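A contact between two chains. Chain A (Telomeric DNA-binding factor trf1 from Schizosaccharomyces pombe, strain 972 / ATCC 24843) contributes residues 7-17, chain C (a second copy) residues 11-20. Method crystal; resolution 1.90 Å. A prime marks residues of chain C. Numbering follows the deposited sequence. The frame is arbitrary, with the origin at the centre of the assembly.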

# COMPACT_ATOMS: atom_id res chain seq x y z
N THR A 7 8.00 -3.85 9.74
CA THR A 7 8.54 -5.08 9.16
C THR A 7 7.63 -5.61 8.05
O THR A 7 8.11 -5.95 6.96
CB THR A 7 8.72 -6.16 10.25
OG1 THR A 7 9.57 -5.66 11.28
CG2 THR A 7 9.35 -7.38 9.66
N SER A 8 6.33 -5.73 8.32
CA SER A 8 5.47 -6.45 7.39
C SER A 8 5.16 -5.65 6.14
O SER A 8 4.89 -6.26 5.10
CB SER A 8 4.17 -6.89 8.07
OG SER A 8 3.48 -5.82 8.67
N LEU A 9 5.26 -4.31 6.19
CA LEU A 9 4.86 -3.47 5.06
C LEU A 9 5.98 -3.18 4.08
O LEU A 9 5.77 -2.41 3.13
CB LEU A 9 4.31 -2.14 5.58
CG LEU A 9 2.89 -2.34 6.15
CD1 LEU A 9 2.46 -1.16 6.95
CD2 LEU A 9 1.89 -2.59 5.01
N ILE A 10 7.17 -3.78 4.27
CA ILE A 10 8.29 -3.47 3.39
C ILE A 10 7.93 -3.73 1.93
O ILE A 10 8.21 -2.86 1.10
CB ILE A 10 9.55 -4.22 3.86
CG1 ILE A 10 10.19 -3.49 5.06
CG2 ILE A 10 10.51 -4.43 2.70
CD1 ILE A 10 10.88 -2.16 4.75
N PRO A 11 7.26 -4.83 1.56
CA PRO A 11 6.88 -4.98 0.13
C PRO A 11 6.02 -3.84 -0.42
O PRO A 11 6.20 -3.43 -1.57
CB PRO A 11 6.15 -6.32 0.11
CG PRO A 11 6.83 -7.11 1.21
CD PRO A 11 7.04 -6.08 2.31
N THR A 12 5.10 -3.30 0.38
CA THR A 12 4.28 -2.17 -0.07
C THR A 12 5.12 -0.91 -0.21
O THR A 12 5.06 -0.21 -1.23
CB THR A 12 3.13 -1.93 0.92
OG1 THR A 12 2.17 -3.01 0.86
CG2 THR A 12 2.43 -0.61 0.62
N LEU A 13 5.91 -0.58 0.83
CA LEU A 13 6.84 0.53 0.76
C LEU A 13 7.67 0.44 -0.51
O LEU A 13 7.79 1.42 -1.25
CB LEU A 13 7.75 0.55 2.00
CG LEU A 13 8.68 1.78 2.05
CD1 LEU A 13 7.86 3.07 2.12
CD2 LEU A 13 9.61 1.71 3.27
N GLY A 14 8.23 -0.74 -0.79
CA GLY A 14 9.05 -0.90 -1.98
C GLY A 14 8.27 -0.75 -3.27
O GLY A 14 8.74 -0.10 -4.22
N ASN A 15 7.08 -1.36 -3.35
CA ASN A 15 6.31 -1.30 -4.59
C ASN A 15 5.88 0.13 -4.91
O ASN A 15 6.04 0.62 -6.03
CB ASN A 15 5.10 -2.22 -4.44
CG ASN A 15 4.24 -2.28 -5.68
OD1 ASN A 15 4.72 -2.43 -6.82
ND2 ASN A 15 2.95 -2.24 -5.47
N LEU A 16 5.35 0.83 -3.91
CA LEU A 16 4.91 2.20 -4.14
C LEU A 16 6.08 3.11 -4.47
O LEU A 16 5.96 4.01 -5.30
CB LEU A 16 4.14 2.73 -2.92
CG LEU A 16 2.85 1.97 -2.56
CD1 LEU A 16 2.25 2.47 -1.21
CD2 LEU A 16 1.83 2.12 -3.66
N SER A 17 7.23 2.89 -3.82
CA SER A 17 8.40 3.71 -4.09
C SER A 17 8.86 3.51 -5.53
O SER A 17 9.18 4.47 -6.22
CB SER A 17 9.54 3.35 -3.13
OG SER A 17 9.18 3.57 -1.77
N PRO C 11 2.05 -6.33 -6.08
CA PRO C 11 2.76 -6.60 -4.82
C PRO C 11 2.13 -5.91 -3.61
O PRO C 11 2.16 -6.48 -2.52
CB PRO C 11 4.18 -6.08 -5.08
CG PRO C 11 4.31 -6.06 -6.57
CD PRO C 11 2.95 -5.70 -7.07
N THR C 12 1.58 -4.71 -3.77
CA THR C 12 0.95 -4.06 -2.62
C THR C 12 -0.32 -4.79 -2.22
O THR C 12 -0.58 -5.02 -1.03
CB THR C 12 0.64 -2.58 -2.94
OG1 THR C 12 1.85 -1.81 -3.01
CG2 THR C 12 -0.24 -1.95 -1.86
N LEU C 13 -1.12 -5.18 -3.21
CA LEU C 13 -2.35 -5.92 -2.94
C LEU C 13 -2.05 -7.23 -2.19
O LEU C 13 -2.74 -7.57 -1.22
CB LEU C 13 -3.07 -6.21 -4.26
CG LEU C 13 -4.31 -7.09 -4.18
CD1 LEU C 13 -5.30 -6.36 -3.34
CD2 LEU C 13 -4.88 -7.38 -5.60
N GLY C 14 -1.05 -7.98 -2.66
CA GLY C 14 -0.72 -9.23 -2.00
C GLY C 14 -0.16 -9.02 -0.61
O GLY C 14 -0.43 -9.81 0.30
N ASN C 15 0.62 -7.94 -0.42
CA ASN C 15 1.26 -7.69 0.86
C ASN C 15 0.23 -7.33 1.92
O ASN C 15 0.24 -7.88 3.02
CB ASN C 15 2.31 -6.58 0.72
CG ASN C 15 3.02 -6.26 2.04
OD1 ASN C 15 3.47 -7.16 2.77
ND2 ASN C 15 3.10 -4.98 2.35
N LEU C 16 -0.64 -6.38 1.61
CA LEU C 16 -1.74 -6.02 2.51
C LEU C 16 -2.70 -7.18 2.73
O LEU C 16 -3.18 -7.39 3.85
CB LEU C 16 -2.49 -4.81 1.96
CG LEU C 16 -1.69 -3.52 1.87
CD1 LEU C 16 -2.49 -2.43 1.10
CD2 LEU C 16 -1.29 -3.06 3.29
N SER C 17 -2.98 -7.98 1.68
CA SER C 17 -3.79 -9.19 1.86
C SER C 17 -3.13 -10.14 2.85
O SER C 17 -3.78 -10.65 3.78
CB SER C 17 -4.02 -9.92 0.54
OG SER C 17 -4.62 -9.09 -0.42
N ASN C 18 -1.83 -10.39 2.67
CA ASN C 18 -1.11 -11.30 3.57
C ASN C 18 -1.13 -10.79 5.01
O ASN C 18 -1.19 -11.58 5.96
CB ASN C 18 0.33 -11.49 3.11
CG ASN C 18 0.43 -12.31 1.86
OD1 ASN C 18 -0.52 -12.97 1.45
ND2 ASN C 18 1.61 -12.27 1.22
N ILE C 19 -1.02 -9.47 5.19
CA ILE C 19 -1.05 -8.90 6.54
C ILE C 19 -2.41 -9.12 7.20
O ILE C 19 -2.49 -9.46 8.38
CB ILE C 19 -0.68 -7.41 6.49
CG1 ILE C 19 0.83 -7.24 6.22
CG2 ILE C 19 -1.04 -6.72 7.80
CD1 ILE C 19 1.19 -5.86 5.75
N ILE C 20 -3.49 -8.92 6.44
CA ILE C 20 -4.83 -9.14 6.99
C ILE C 20 -5.03 -10.61 7.32
O ILE C 20 -5.60 -10.95 8.36
CB ILE C 20 -5.88 -8.61 6.00
CG1 ILE C 20 -5.88 -7.07 6.03
CG2 ILE C 20 -7.29 -9.19 6.29
CD1 ILE C 20 -6.56 -6.47 4.84

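The helices at 10-17 and 11-20′ run nearly antiparallel (163°), their axes approaching to 8.3 Å, and the register centres on Thr12 and Thr12′, whose CA atoms lie 4.6 Å apart. The two stretches bury 461 Å² in total. Along chain A, Ser8 comes first: its CA-to-CB bond points toward chain C, and its OG lies 3.7 Å from Ile19′ CD1. Leu9 starts sideways, but its m,t rotamer carries the side-chain end nearer, so that CD2 meets Ile19′ CD1 at 3.4 Å and Leu16′ CD2 at 3.6 Å; branched aliphatic chains suit this buried apolar cluster. Ile10 points away and makes no contact. Pro11 points its CA-to-CB bond toward chain C, with CB 3.7 Å from Asn15′ CG. At Thr12, a small side chain fits where the two helices come close: with chi1 at -69° (m), OG1 sits 3.8 Å from Thr12′ CG2 and only 2.6 Å from Asn15′ ND2. Leu13 points away. Asn15, with chi1 in t, reaches back across the near-symmetric interface, placing ND2 2.7 Å from Thr12′ OG1. Both asparagine amides are probably turned over in the model, leaving the bonding of these close pairs open. Leu16 closes the contact, its CG 3.9 Å from Thr12′ OG1, whereas Ser17 OG instead donates to Leu13 O (2.6 Å) within its own helix.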